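Local atomic coordinates of superoxide dismutase (Chaetomium thermophilum, PDB entry 4BR6), a protein that catalyses the manganese-dependent dismutation of superoxide to hydrogen peroxide and dioxygen, probably protecting cells against toxic radicals. Residues L25-H30 / L76-L81; W126-K131 / D147-Q152. All coordinates share one frame; numbering follows the deposited sequence.

Contact 1 of 2, residues L25-H30 / L76-L81. With MN3 (manganese (III) ion), chain I.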
loop_
_atom_site.group_PDB
_atom_site.type_symbol
_atom_site.label_atom_id
_atom_site.label_comp_id
_atom_site.label_asym_id
_atom_site.label_seq_id
_atom_site.Cartn_x
_atom_site.Cartn_y
_atom_site.Cartn_z
ATOM N N LEU B 25 12.083 -13.648 22.993
ATOM C CA LEU B 25 11.303 -12.439 22.743
ATOM C C LEU B 25 10.310 -12.637 21.605
ATOM O O LEU B 25 9.134 -12.307 21.715
ATOM C CB LEU B 25 12.230 -11.288 22.352
ATOM C CG LEU B 25 13.116 -10.667 23.429
ATOM C CD1 LEU B 25 14.004 -9.596 22.813
ATOM C CD2 LEU B 25 12.279 -10.081 24.536
ATOM N N HIS B 26 10.820 -13.142 20.492
ATOM C CA HIS B 26 10.031 -13.338 19.286
ATOM C C HIS B 26 8.755 -14.141 19.560
ATOM O O HIS B 26 7.703 -13.864 18.982
ATOM C CB HIS B 26 10.882 -14.081 18.270
ATOM C CG HIS B 26 10.534 -13.801 16.849
ATOM N ND1 HIS B 26 11.295 -14.275 15.805
ATOM C CD2 HIS B 26 9.526 -13.091 16.288
ATOM C CE1 HIS B 26 10.762 -13.883 14.663
ATOM N NE2 HIS B 26 9.691 -13.161 14.930
ATOM N N HIS B 27 8.863 -15.126 20.451
ATOM C CA HIS B 27 7.767 -16.040 20.783
ATOM C C HIS B 27 6.934 -15.523 21.944
ATOM O O HIS B 27 5.733 -15.288 21.797
ATOM C CB HIS B 27 8.348 -17.411 21.150
ATOM C CG HIS B 27 7.321 -18.470 21.424
ATOM N ND1 HIS B 27 7.051 -18.934 22.694
ATOM C CD2 HIS B 27 6.529 -19.188 20.590
ATOM C CE1 HIS B 27 6.125 -19.874 22.633
ATOM N NE2 HIS B 27 5.789 -20.047 21.368
ATOM N N SER B 28 7.575 -15.349 23.098
ATOM C CA SER B 28 6.869 -14.982 24.322
ATOM C C SER B 28 6.285 -13.572 24.252
ATOM O O SER B 28 5.216 -13.326 24.800
ATOM C CB SER B 28 7.780 -15.125 25.551
ATOM O OG SER B 28 8.773 -14.114 25.591
ATOM N N LYS B 29 6.972 -12.652 23.579
ATOM C CA LYS B 29 6.512 -11.270 23.500
ATOM C C LYS B 29 5.793 -10.995 22.190
ATOM O O LYS B 29 4.606 -10.701 22.191
ATOM C CB LYS B 29 7.671 -10.278 23.684
ATOM C CG LYS B 29 8.403 -10.393 25.021
ATOM C CD LYS B 29 7.443 -10.256 26.195
ATOM C CE LYS B 29 8.165 -10.310 27.524
ATOM N NZ LYS B 29 7.214 -10.394 28.661
ATOM N N HIS B 30 6.513 -11.098 21.076
ATOM C CA HIS B 30 5.988 -10.648 19.789
ATOM C C HIS B 30 4.764 -11.428 19.324
ATOM O O HIS B 30 3.712 -10.847 19.065
ATOM C CB HIS B 30 7.078 -10.695 18.720
ATOM C CG HIS B 30 8.026 -9.542 18.787
ATOM N ND1 HIS B 30 7.695 -8.286 18.331
ATOM C CD2 HIS B 30 9.287 -9.449 19.267
ATOM C CE1 HIS B 30 8.717 -7.471 18.518
ATOM N NE2 HIS B 30 9.693 -8.152 19.084
ATOM N N LEU B 76 3.447 -20.843 11.522
ATOM C CA LEU B 76 4.158 -21.603 10.500
ATOM C C LEU B 76 5.680 -21.471 10.617
ATOM O O LEU B 76 6.396 -22.435 10.389
ATOM C CB LEU B 76 3.734 -21.164 9.104
ATOM C CG LEU B 76 2.282 -21.414 8.717
ATOM C CD1 LEU B 76 2.060 -20.863 7.317
ATOM C CD2 LEU B 76 1.925 -22.874 8.773
ATOM N N PHE B 77 6.164 -20.276 10.952
ATOM C CA PHE B 77 7.601 -20.031 11.105
ATOM C C PHE B 77 8.232 -21.014 12.107
ATOM O O PHE B 77 9.195 -21.697 11.784
ATOM C CB PHE B 77 7.857 -18.585 11.554
ATOM C CG PHE B 77 9.304 -18.152 11.475
ATOM C CD1 PHE B 77 10.103 -18.481 10.387
ATOM C CD2 PHE B 77 9.860 -17.375 12.483
ATOM C CE1 PHE B 77 11.416 -18.066 10.328
ATOM C CE2 PHE B 77 11.182 -16.961 12.413
ATOM C CZ PHE B 77 11.949 -17.302 11.343
ATOM N N TRP B 78 7.682 -21.095 13.315
ATOM C CA TRP B 78 8.235 -21.982 14.325
ATOM C C TRP B 78 8.259 -23.422 13.842
ATOM O O TRP B 78 9.209 -24.163 14.112
ATOM C CB TRP B 78 7.424 -21.932 15.617
ATOM C CG TRP B 78 7.141 -20.583 16.162
ATOM C CD1 TRP B 78 5.973 -20.179 16.696
ATOM C CD2 TRP B 78 8.034 -19.462 16.245
ATOM N NE1 TRP B 78 6.065 -18.884 17.096
ATOM C CE2 TRP B 78 7.317 -18.412 16.829
ATOM C CE3 TRP B 78 9.355 -19.239 15.872
ATOM C CZ2 TRP B 78 7.874 -17.161 17.059
ATOM C CZ3 TRP B 78 9.910 -17.998 16.104
ATOM C CH2 TRP B 78 9.171 -16.977 16.691
ATOM N N GLU B 79 7.198 -23.808 13.139
ATOM C CA GLU B 79 7.062 -25.161 12.628
ATOM C C GLU B 79 8.123 -25.514 11.602
ATOM O O GLU B 79 8.506 -26.683 11.512
ATOM C CB GLU B 79 5.698 -25.346 11.979
ATOM C CG GLU B 79 4.538 -25.324 12.924
ATOM C CD GLU B 79 3.235 -25.569 12.186
ATOM O OE1 GLU B 79 3.275 -25.643 10.935
ATOM O OE2 GLU B 79 2.180 -25.686 12.837
ATOM N N ASN B 80 8.585 -24.534 10.814
ATOM C CA ASN B 80 9.644 -24.824 9.829
ATOM C C ASN B 80 11.040 -24.432 10.314
ATOM O O ASN B 80 11.935 -24.155 9.528
ATOM C CB ASN B 80 9.325 -24.358 8.372
ATOM C CG ASN B 80 9.352 -22.832 8.162
ATOM O OD1 ASN B 80 8.368 -22.249 7.698
ATOM N ND2 ASN B 80 10.494 -22.198 8.431
ATOM N N LEU B 81 11.201 -24.443 11.634
ATOM C CA LEU B 81 12.494 -24.256 12.275
ATOM C C LEU B 81 12.749 -25.467 13.178
ATOM O O LEU B 81 11.832 -25.968 13.831
ATOM C CB LEU B 81 12.539 -22.978 13.125
ATOM C CG LEU B 81 12.572 -21.613 12.427
ATOM C CD1 LEU B 81 12.531 -20.512 13.451
ATOM C CD2 LEU B 81 13.800 -21.446 11.535
HETATM MN MN MN3 I . 8.334 -11.777 13.519
HETATM O O HOH W 1 6.974 -9.885 12.559
#
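H26 and H27, consecutive residues of a helix, grip the indole of W78 between them. H26 comes first along 25-30. Its CG lies anti to the backbone N (chi1 -152°), which sets the imidazole where W78 can meet one face while NE2 binds the manganese ion at 2.4 Å. W78 meets this imidazole edge to face. Its CH2 sits over one face, 3.5 Å from H26 CG, and the planes of H26 and the W78 six-membered ring stand at 87°. F77 approaches the same imidazole near the metal-binding end, with CE2 3.8 Å from H26 CE1. W78 thus backs a metal ligand directly, as a second-shell residue, and probably helps to hold its ring at this angle.

H27 takes the other end of the indole. The edge of its ring faces the W78 five-membered ring in an offset edge-to-face pair, with H27 CD2 3.5 Å from W78 NE1. H27 ND1 bonds to the Y11 hydroxyl and NE2 to the P5 carbonyl, while W78 NE1 bonds to H31 ND1, just beyond the segment. No hydrogen bond crosses between the two segments themselves. They meet in a buried aromatic cluster, to which the W78-H31 bond adds a polar tie between the same helices. Replacing W78 with alanine would probably open a gap over one face of H26, hold its imidazole less firmly, and leave H31 ND1 without this partner.

Water 1 lies 2.5 Å from the manganese, and H74, D160 and H164 complete the protein ligands. The contact joins helices 20-50 and 61-79 of the alpha-hairpin domain, with F77 and L76 touching D160 and P155 of strand 153-160.

Contact 2 of 2, residues W126-K131 / D147-Q152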
loop_
_atom_site.group_PDB
_atom_site.type_symbol
_atom_site.label_atom_id
_atom_site.label_comp_id
_atom_site.label_asym_id
_atom_site.label_seq_id
_atom_site.Cartn_x
_atom_site.Cartn_y
_atom_site.Cartn_z
ATOM N N TRP B 126 8.085 -10.598 4.948
ATOM C CA TRP B 126 8.347 -12.013 5.007
ATOM C C TRP B 126 8.632 -12.468 3.598
ATOM O O TRP B 126 8.030 -11.955 2.660
ATOM C CB TRP B 126 7.090 -12.755 5.455
ATOM C CG TRP B 126 6.758 -12.651 6.902
ATOM C CD1 TRP B 126 6.104 -11.634 7.523
ATOM C CD2 TRP B 126 7.046 -13.618 7.916
ATOM N NE1 TRP B 126 5.975 -11.899 8.864
ATOM C CE2 TRP B 126 6.548 -13.110 9.130
ATOM C CE3 TRP B 126 7.675 -14.860 7.916
ATOM C CZ2 TRP B 126 6.658 -13.803 10.323
ATOM C CZ3 TRP B 126 7.785 -15.541 9.103
ATOM C CH2 TRP B 126 7.278 -15.014 10.288
ATOM N N ALA B 127 9.510 -13.454 3.448
ATOM C CA ALA B 127 9.606 -14.189 2.183
ATOM C C ALA B 127 9.160 -15.632 2.410
ATOM O O ALA B 127 9.404 -16.213 3.477
ATOM C CB ALA B 127 11.023 -14.142 1.599
ATOM N N TRP B 128 8.502 -16.191 1.394
ATOM C CA TRP B 128 7.945 -17.530 1.449
ATOM C C TRP B 128 8.284 -18.293 0.193
ATOM O O TRP B 128 8.287 -17.726 -0.894
ATOM C CB TRP B 128 6.429 -17.474 1.542
ATOM C CG TRP B 128 5.923 -16.792 2.779
ATOM C CD1 TRP B 128 5.733 -15.462 2.966
ATOM C CD2 TRP B 128 5.554 -17.429 4.005
ATOM N NE1 TRP B 128 5.261 -15.224 4.235
ATOM C CE2 TRP B 128 5.146 -16.416 4.892
ATOM C CE3 TRP B 128 5.532 -18.756 4.437
ATOM C CZ2 TRP B 128 4.723 -16.689 6.181
ATOM C CZ3 TRP B 128 5.107 -19.026 5.720
ATOM C CH2 TRP B 128 4.710 -17.999 6.575
ATOM N N LEU B 129 8.582 -19.579 0.359
ATOM C CA LEU B 129 8.419 -20.552 -0.703
ATOM C C LEU B 129 6.941 -20.939 -0.680
ATOM O O LEU B 129 6.428 -21.372 0.353
ATOM C CB LEU B 129 9.274 -21.792 -0.433
ATOM C CG LEU B 129 9.038 -23.010 -1.333
ATOM C CD1 LEU B 129 9.297 -22.670 -2.794
ATOM C CD2 LEU B 129 9.914 -24.162 -0.876
ATOM N N ALA B 130 6.236 -20.775 -1.792
ATOM C CA ALA B 130 4.812 -21.088 -1.822
ATOM C C ALA B 130 4.477 -21.967 -3.015
ATOM O O ALA B 130 5.220 -22.002 -3.990
ATOM C CB ALA B 130 3.980 -19.829 -1.841
ATOM N N LYS B 131 3.337 -22.645 -2.935
ATOM C CA LYS B 131 2.914 -23.588 -3.964
ATOM C C LYS B 131 1.544 -23.240 -4.542
ATOM O O LYS B 131 0.558 -23.126 -3.804
ATOM C CB LYS B 131 2.854 -24.995 -3.379
ATOM C CG LYS B 131 2.543 -26.073 -4.396
ATOM C CD LYS B 131 2.536 -27.451 -3.745
ATOM C CE LYS B 131 2.377 -28.558 -4.764
ATOM N NZ LYS B 131 2.205 -29.893 -4.123
ATOM N N ASP B 147 1.022 -9.416 6.250
ATOM C CA ASP B 147 0.083 -9.890 5.246
ATOM C C ASP B 147 0.356 -11.372 4.956
ATOM O O ASP B 147 1.504 -11.760 4.809
ATOM C CB ASP B 147 0.205 -9.080 3.960
ATOM C CG ASP B 147 -0.147 -7.613 4.151
ATOM O OD1 ASP B 147 -0.744 -7.261 5.191
ATOM O OD2 ASP B 147 0.173 -6.807 3.253
ATOM N N PRO B 148 -0.696 -12.205 4.899
ATOM C CA PRO B 148 -0.478 -13.645 4.697
ATOM C C PRO B 148 -0.336 -14.112 3.242
ATOM O O PRO B 148 -0.659 -13.396 2.309
ATOM C CB PRO B 148 -1.735 -14.264 5.301
ATOM C CG PRO B 148 -2.773 -13.202 5.181
ATOM C CD PRO B 148 -2.077 -11.911 5.326
ATOM N N VAL B 149 0.156 -15.335 3.070
ATOM C CA VAL B 149 0.122 -16.015 1.776
ATOM C C VAL B 149 -1.179 -16.811 1.683
ATOM O O VAL B 149 -1.317 -17.840 2.343
ATOM C CB VAL B 149 1.294 -16.991 1.650
ATOM C CG1 VAL B 149 1.233 -17.769 0.347
ATOM C CG2 VAL B 149 2.607 -16.230 1.778
ATOM N N THR B 150 -2.136 -16.339 0.887
ATOM C CA THR B 150 -3.462 -16.955 0.854
ATOM C C THR B 150 -4.056 -16.975 -0.553
ATOM O O THR B 150 -3.484 -16.406 -1.485
ATOM C CB THR B 150 -4.414 -16.243 1.828
ATOM O OG1 THR B 150 -5.610 -17.017 1.977
ATOM C CG2 THR B 150 -4.745 -14.843 1.338
ATOM N N GLY B 151 -5.195 -17.641 -0.717
ATOM C CA GLY B 151 -5.817 -17.741 -2.026
ATOM C C GLY B 151 -5.134 -18.749 -2.940
ATOM O O GLY B 151 -5.049 -19.936 -2.635
ATOM N N GLN B 152 -4.633 -18.260 -4.066
ATOM C CA GLN B 152 -4.063 -19.109 -5.109
ATOM C C GLN B 152 -2.791 -19.817 -4.664
ATOM O O GLN B 152 -2.371 -20.801 -5.280
ATOM C CB GLN B 152 -3.743 -18.252 -6.344
ATOM C CG GLN B 152 -3.486 -19.030 -7.623
ATOM C CD GLN B 152 -4.704 -19.780 -8.093
ATOM O OE1 GLN B 152 -5.826 -19.444 -7.731
ATOM N NE2 GLN B 152 -4.494 -20.800 -8.909
HETATM O O HOH W 2 3.763 -13.074 5.353
#
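The loop segment 147-152 runs beside strand 126-131 without pairing with it. The end-to-end directions of 128-131 and 149-152 differ by 21°, so the two segments travel nearly the same way. The nearest CA atoms, those of A130 and V149, are 7.8 Å apart. No direct hydrogen bond bridges the gap, and side chains fill it.

V149 does most of the work. Its CG2 sits over one face of the W128 indole in a CH-pi contact, 3.5 Å from the centroid of the five-membered ring and 16° off the ring normal. The closest atom is W128 CD1, 3.4 Å from V149 CG2. The other methyl, CG1, stands anti to the backbone N (chi1 177°) and packs against A130 CB at 4.1 Å. One valine therefore covers W128 and A130, two residues apart on the strand, both of which point toward the loop.

The polar edge of W128 is served by water. NE1 donates to water 2 at 2.8 Å, and that water donates to D147 O at 2.7 Å. This bridge ties the D147 carbonyl to the indole.

Strand 125-132 is the central strand of the three-stranded antiparallel sheet, and the loop connects its two neighbours, 138-144 and 153-160. W128 also packs on V141 and P155 of those strands and on N73 of helix 61-79. Helix 107-119 packs against A127 and L129.

How the contacts relate
The centres of the two contacts lie about 17 Å apart. They come in series along the chain. Contact 1 closes within the alpha-hairpin domain before contact 2 opens within the C-terminal domain. Helix 61-79 brings them together: F77 CB packs on W126 CH2 at 3.8 Å, and L76 CD1 on W128 CZ3 at 3.9 Å. The helical hairpin is thus seated on the sheet through aromatic and leucine side chains. The manganese lies at this junction, with two protein ligands from each domain. Contact 1 supplies a ligand directly, whereas in contact 2 the nearest side-chain atom of W128 is about 10 Å from the metal.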